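Local coordinates for BH2602 protein (Bacillus halodurans, PDB 3NWZ) that probably hydrolyses acyl-CoA thioesters, as other hotdog-fold thioesterases do, and binds coenzyme A, at residues A[42-45]-A[49-52]; A[89-94]-A[108-113]; A[143-148]-A[154-159]. All coordinates share one frame; numbering follows the deposited sequence.

Contact 1 of 3, residues A[42-45]-A[49-52]; sequences RRYA and ASLT
Tyr44 lays its ring against Ala49 and Ser50, at the junction between the end of helix 23-40 and helix 47-52. Arg42 begins the approach: its positive phi, 63°, closes the preceding helix in a Schellman motif and turns the chain. Arg43 follows without touching 49-52, its guanidinium forming a salt bridge with Glu41. At Tyr44, chi1 of -76° sets CG opposite the carbonyl carbon and swings the ring over the short helix. Ser50 CA then sits over one ring face, 3.7 Å from the centroid of the Tyr44 ring and 26° off its normal, which identifies a CH-pi contact. On the CD2 side, Ser50 CB lies 3.6 Å from Tyr44 CD2; on the other, Ala49 CB is 3.9 Å from Tyr44 CD1. A weak hydrogen bond links Tyr44 OH to Ile54 O. Ala45, the next residue, turns from the helix and packs on Pro77 of the second subunit. Replacing Tyr44 by an alanine removes the ring under Ser50 CA, and would probably open a gap beside Ala49 and leave Ile54 O without its weak hydroxyl partner. Without a hydrogen bond between the segments, the contact rests mainly on dispersion and CH-pi packing of one Tyr44 face.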
# COMPACT_ATOMS: atom_id res chain seq x y z
N ARG A 42 13.88 6.62 -32.22
CA ARG A 42 13.28 5.42 -31.65
C ARG A 42 14.20 4.57 -30.79
O ARG A 42 14.09 3.35 -30.77
CB ARG A 42 12.64 4.58 -32.75
CG ARG A 42 11.23 5.03 -33.13
CD ARG A 42 10.67 4.23 -34.27
NE ARG A 42 9.25 4.49 -34.47
CZ ARG A 42 8.52 3.96 -35.45
NH1 ARG A 42 9.08 3.14 -36.34
NH2 ARG A 42 7.22 4.25 -35.55
N ARG A 43 15.11 5.23 -30.08
CA ARG A 43 16.02 4.54 -29.18
C ARG A 43 15.25 4.31 -27.88
O ARG A 43 15.70 3.57 -27.00
CB ARG A 43 17.28 5.39 -28.93
CG ARG A 43 18.07 5.75 -30.19
CD ARG A 43 19.35 6.55 -29.89
NE ARG A 43 20.58 5.75 -29.91
CZ ARG A 43 21.10 5.17 -30.99
NH1 ARG A 43 20.50 5.28 -32.17
NH2 ARG A 43 22.23 4.49 -30.90
N TYR A 44 14.08 4.95 -27.79
CA TYR A 44 13.15 4.87 -26.65
C TYR A 44 11.70 4.84 -27.17
O TYR A 44 11.32 5.64 -28.02
CB TYR A 44 13.28 6.09 -25.74
CG TYR A 44 14.49 6.12 -24.87
CD1 TYR A 44 14.63 5.20 -23.83
CD2 TYR A 44 15.49 7.07 -25.05
CE1 TYR A 44 15.74 5.23 -22.99
CE2 TYR A 44 16.60 7.11 -24.21
CZ TYR A 44 16.72 6.18 -23.18
OH TYR A 44 17.80 6.21 -22.33
N ALA A 45 10.88 3.95 -26.63
CA ALA A 45 9.48 3.88 -27.07
C ALA A 45 8.68 5.10 -26.63
O ALA A 45 7.84 5.59 -27.40
CB ALA A 45 8.80 2.59 -26.53
N ALA A 49 10.61 7.82 -20.66
CA ALA A 49 11.85 7.05 -20.58
C ALA A 49 12.94 7.86 -21.27
O ALA A 49 14.03 8.04 -20.73
CB ALA A 49 11.67 5.72 -21.28
N SER A 50 12.63 8.35 -22.47
CA SER A 50 13.56 9.16 -23.25
C SER A 50 14.04 10.43 -22.55
O SER A 50 15.24 10.75 -22.59
CB SER A 50 12.91 9.55 -24.58
OG SER A 50 13.72 10.50 -25.25
N LEU A 51 13.13 11.15 -21.91
CA LEU A 51 13.50 12.39 -21.23
C LEU A 51 14.10 12.13 -19.87
O LEU A 51 14.68 13.03 -19.27
CB LEU A 51 12.28 13.31 -21.08
CG LEU A 51 11.85 14.13 -22.30
CD1 LEU A 51 11.98 13.33 -23.58
CD2 LEU A 51 10.41 14.58 -22.11
N THR A 52 13.97 10.91 -19.37
CA THR A 52 14.56 10.64 -18.07
C THR A 52 15.85 9.84 -18.19
O THR A 52 16.61 9.71 -17.23
CB THR A 52 13.57 9.93 -17.15
OG1 THR A 52 14.10 9.94 -15.82
CG2 THR A 52 13.34 8.51 -17.60

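Contact 2 of 3, residues A[89-94]-A[108-113]; sequences LLDTAM and AVTSEL
Asp91 and Thr110 make the polar link between helix 89-94 and strand 108-113. Thr110 OG1 donates to Asp91 OD1 at 2.6 Å and meets the syn lone pair of that oxygen, on the side of OD2. Asp91 extends with CG opposite its own backbone N (chi1 176°), which carries the carboxylate off the helix toward the strand. Thr110 comes in at a slant to it. Its chi1 of -63° turns OG1 to the acid, while CG2 remains nearby, 3.4 Å from Asp91 OD1.

The apolar part is built on Leu113, whose two methyls go to different helix residues. CD1 of Leu113 lies 4.2 Å from SE of Met94, a selenomethionine, and CD2 of Leu113 lies 4.4 Å from Asp91 CB. Asp91 and Met94, three residues apart on the helix, thus form one ridge facing the strand. Thr110 and Leu113 are also three apart, yet both CB atoms point to the helix; a classic beta bulge, in which Ser111 and Glu112 both face Ser160, accounts for that shift in alternation.

The segment axes approach to 9.8 Å at 133°, the helix running obliquely over the sheet as in a hotdog fold. In PaaI-type thioesterases an acid of this helix often lies beside the substrate site, and the position of Asp91 is consistent with that, although no role follows from geometry alone. His82 of the second subunit packs on Asp91, and Glu112 and Leu113 continue the sheet into that subunit through an antiparallel ladder. Within the chain, Phe161 of strand 153-163 touches both Met94 and Thr110, while Leu89 and Ala93 pack on strands 64-69 and 125-135.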
# COMPACT_ATOMS: atom_id res chain seq x y z
N LEU A 89 9.60 4.98 -11.06
CA LEU A 89 10.80 4.17 -11.30
C LEU A 89 10.58 2.76 -10.78
O LEU A 89 10.77 1.79 -11.51
CB LEU A 89 12.02 4.77 -10.59
CG LEU A 89 13.38 4.11 -10.82
CD1 LEU A 89 13.78 4.24 -12.29
CD2 LEU A 89 14.42 4.81 -9.94
N LEU A 90 10.17 2.65 -9.52
CA LEU A 90 9.91 1.35 -8.92
C LEU A 90 8.94 0.61 -9.82
O LEU A 90 9.17 -0.54 -10.18
CB LEU A 90 9.29 1.52 -7.52
CG LEU A 90 10.05 0.91 -6.34
CD1 LEU A 90 9.25 1.09 -5.09
CD2 LEU A 90 10.31 -0.58 -6.60
N ASP A 91 7.86 1.29 -10.20
CA ASP A 91 6.84 0.72 -11.08
C ASP A 91 7.49 0.22 -12.38
O ASP A 91 7.21 -0.88 -12.85
CB ASP A 91 5.79 1.80 -11.40
CG ASP A 91 4.74 1.33 -12.40
OD1 ASP A 91 3.99 0.38 -12.09
OD2 ASP A 91 4.67 1.92 -13.50
N THR A 92 8.37 1.03 -12.94
CA THR A 92 9.04 0.67 -14.18
C THR A 92 9.87 -0.60 -13.99
O THR A 92 9.82 -1.51 -14.81
CB THR A 92 9.91 1.82 -14.69
OG1 THR A 92 9.11 3.00 -14.83
CG2 THR A 92 10.45 1.52 -16.03
N ALA A 93 10.62 -0.64 -12.90
CA ALA A 93 11.44 -1.81 -12.59
C ALA A 93 10.53 -3.04 -12.44
O ALA A 93 10.71 -4.05 -13.15
CB ALA A 93 12.23 -1.56 -11.29
N MSE A 94 9.54 -2.94 -11.56
CA MSE A 94 8.64 -4.05 -11.32
C MSE A 94 7.91 -4.51 -12.57
O MSE A 94 7.54 -5.70 -12.70
CB MSE A 94 7.63 -3.67 -10.27
CG MSE A 94 8.26 -3.08 -9.05
SE MSE A 94 6.94 -2.54 -7.78
CE MSE A 94 7.33 -3.82 -6.38
N ALA A 108 1.43 -7.75 -18.88
CA ALA A 108 0.93 -7.44 -17.54
C ALA A 108 0.80 -5.95 -17.30
O ALA A 108 1.59 -5.16 -17.82
CB ALA A 108 1.85 -8.06 -16.49
N VAL A 109 -0.19 -5.55 -16.51
CA VAL A 109 -0.41 -4.15 -16.22
C VAL A 109 -0.50 -3.87 -14.72
O VAL A 109 -1.14 -4.61 -13.96
CB VAL A 109 -1.67 -3.66 -16.92
CG1 VAL A 109 -1.57 -3.96 -18.41
CG2 VAL A 109 -2.90 -4.36 -16.33
N THR A 110 0.15 -2.79 -14.29
CA THR A 110 0.15 -2.39 -12.89
C THR A 110 -1.26 -2.30 -12.29
O THR A 110 -2.05 -1.41 -12.63
CB THR A 110 0.84 -1.03 -12.74
OG1 THR A 110 2.21 -1.15 -13.14
CG2 THR A 110 0.77 -0.56 -11.30
N SER A 111 -1.55 -3.22 -11.38
CA SER A 111 -2.84 -3.28 -10.71
C SER A 111 -2.78 -2.48 -9.40
O SER A 111 -3.51 -1.50 -9.22
CB SER A 111 -3.18 -4.75 -10.44
OG SER A 111 -4.32 -4.90 -9.63
N GLU A 112 -1.93 -2.92 -8.49
CA GLU A 112 -1.75 -2.25 -7.21
C GLU A 112 -0.31 -1.77 -7.13
O GLU A 112 0.57 -2.28 -7.84
CB GLU A 112 -2.05 -3.20 -6.06
CG GLU A 112 -3.53 -3.37 -5.75
CD GLU A 112 -4.29 -4.02 -6.89
OE1 GLU A 112 -4.24 -5.26 -7.00
OE2 GLU A 112 -4.93 -3.28 -7.67
N LEU A 113 -0.08 -0.77 -6.30
CA LEU A 113 1.25 -0.20 -6.10
C LEU A 113 1.27 0.31 -4.68
O LEU A 113 0.32 0.95 -4.24
CB LEU A 113 1.50 0.94 -7.09
CG LEU A 113 2.91 1.54 -7.10
CD1 LEU A 113 3.96 0.44 -7.37
CD2 LEU A 113 2.99 2.61 -8.17

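Contact 3 of 3, residues A[143-148]-A[154-159]; sequences EGKVYT and VAMGTG
Lys145 and Met156 stand side by side on one face of the antiparallel pair, their chains slanting across each other. The lysine is extended until its last torsion, chi4 60°, which turns NZ back to 3.5 Å from Met156 CG; Lys145 CG lies 3.6 Å from that same carbon. Met156, a selenomethionine, bends at its second and third torsions, and its CE ends 3.8 Å from Gly144 O. The charge of Lys145 is met by Glu143 of the fourth subunit, and Thr158, on this same face, bonds His116 of that subunit.

The strands form a beta hairpin of the hotdog sheet, and the face bearing Val146 and Ala155 is the one turned to helix 83-100, where Val146 packs on Thr86 and Leu90. Regular pairing is seen at Gly144 and Gly157: Gly144 N bonds Gly157 O at 3.0 Å, and the return bond from Gly157 N to Gly144 O is 3.2 Å. Further along, Val146 N bonds Ala155 O at 2.8 Å. There the ladder distorts into a classic beta bulge, Val154 and Ala155 both facing Val146. Val146 O accepts Val154 N at 2.8 Å with a bent N-H angle of 133°, and Ala155 N only weakly. Val146 CG1 slants past Val154, 4.0 Å from its CB.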
# COMPACT_ATOMS: atom_id res chain seq x y z
N GLU A 143 8.11 -7.17 -5.75
CA GLU A 143 8.56 -6.28 -4.69
C GLU A 143 9.82 -5.57 -5.15
O GLU A 143 10.57 -6.11 -5.95
CB GLU A 143 8.86 -7.08 -3.43
CG GLU A 143 10.23 -7.80 -3.47
CD GLU A 143 10.47 -8.67 -2.25
OE1 GLU A 143 10.50 -8.13 -1.12
OE2 GLU A 143 10.63 -9.89 -2.43
N GLY A 144 10.07 -4.38 -4.62
CA GLY A 144 11.27 -3.66 -5.02
C GLY A 144 11.79 -2.59 -4.06
O GLY A 144 11.13 -2.23 -3.09
N LYS A 145 12.98 -2.09 -4.33
CA LYS A 145 13.61 -1.07 -3.52
C LYS A 145 14.33 -0.07 -4.42
O LYS A 145 14.76 -0.41 -5.53
CB LYS A 145 14.62 -1.68 -2.55
CG LYS A 145 14.00 -2.23 -1.30
CD LYS A 145 15.05 -2.79 -0.35
CE LYS A 145 14.42 -3.30 0.93
NZ LYS A 145 13.44 -4.39 0.65
N VAL A 146 14.42 1.16 -3.93
CA VAL A 146 15.10 2.22 -4.66
C VAL A 146 16.29 2.63 -3.79
O VAL A 146 16.15 2.85 -2.59
CB VAL A 146 14.15 3.43 -4.89
CG1 VAL A 146 14.87 4.51 -5.66
CG2 VAL A 146 12.91 2.99 -5.65
N TYR A 147 17.47 2.74 -4.42
CA TYR A 147 18.71 3.11 -3.73
C TYR A 147 19.41 4.34 -4.30
O TYR A 147 19.31 4.64 -5.50
CB TYR A 147 19.70 1.93 -3.78
CG TYR A 147 19.17 0.64 -3.20
CD1 TYR A 147 18.96 -0.47 -4.00
CD2 TYR A 147 18.90 0.53 -1.85
CE1 TYR A 147 18.49 -1.67 -3.47
CE2 TYR A 147 18.43 -0.65 -1.30
CZ TYR A 147 18.23 -1.75 -2.11
OH TYR A 147 17.77 -2.92 -1.55
N THR A 148 20.14 5.05 -3.45
CA THR A 148 20.89 6.23 -3.90
C THR A 148 22.18 5.65 -4.45
O THR A 148 22.36 4.43 -4.41
CB THR A 148 21.24 7.14 -2.75
OG1 THR A 148 22.01 6.41 -1.78
CG2 THR A 148 20.00 7.68 -2.10
N VAL A 154 16.24 4.77 -0.61
CA VAL A 154 15.37 5.91 -0.81
C VAL A 154 13.93 5.50 -0.55
O VAL A 154 13.17 6.23 0.09
CB VAL A 154 15.47 6.44 -2.26
CG1 VAL A 154 14.44 7.56 -2.50
CG2 VAL A 154 16.88 6.92 -2.53
N ALA A 155 13.55 4.33 -1.03
CA ALA A 155 12.20 3.85 -0.81
C ALA A 155 12.05 2.36 -1.00
O ALA A 155 12.85 1.71 -1.67
CB ALA A 155 11.24 4.58 -1.73
N MSE A 156 10.98 1.83 -0.43
CA MSE A 156 10.68 0.41 -0.51
C MSE A 156 9.18 0.31 -0.84
O MSE A 156 8.41 1.18 -0.43
CB MSE A 156 11.01 -0.22 0.84
CG MSE A 156 11.16 -1.70 0.87
SE MSE A 156 9.55 -2.58 1.40
CE MSE A 156 9.47 -3.85 -0.07
N GLY A 157 8.78 -0.71 -1.60
CA GLY A 157 7.38 -0.89 -1.95
C GLY A 157 7.02 -2.21 -2.64
O GLY A 157 7.90 -2.97 -3.05
N THR A 158 5.73 -2.50 -2.77
CA THR A 158 5.27 -3.72 -3.43
C THR A 158 4.29 -3.34 -4.55
O THR A 158 3.74 -2.24 -4.57
CB THR A 158 4.57 -4.71 -2.44
OG1 THR A 158 3.42 -4.08 -1.86
CG2 THR A 158 5.54 -5.11 -1.27
N GLY A 159 4.10 -4.26 -5.49
CA GLY A 159 3.18 -4.01 -6.59
C GLY A 159 2.58 -5.27 -7.17
O GLY A 159 3.28 -6.23 -7.46

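How the contacts relate
Contacts 2 and 3 adjoin, their centres 11 Å apart, because strands 108-117 and 153-163 are neighbours in the sheet. Met94 joins them: its CE packs on the hairpin backbone, near Glu143 CA (3.2 Å) and Gly159 N (3.4 Å). Contact 1, away from the coenzyme A residues, lies 18 Å centre to centre from contact 2, with which it shares the second subunit, and 23 Å from contact 3. No coenzyme A is bound to this chain; of its binding residues, Arg139 of the same chain is about 11 Å from Thr110 and His134 about 9 Å from Glu143, side chain to side chain, whereas Glu112 of contact 2 makes a salt bridge with Arg139 of the third subunit.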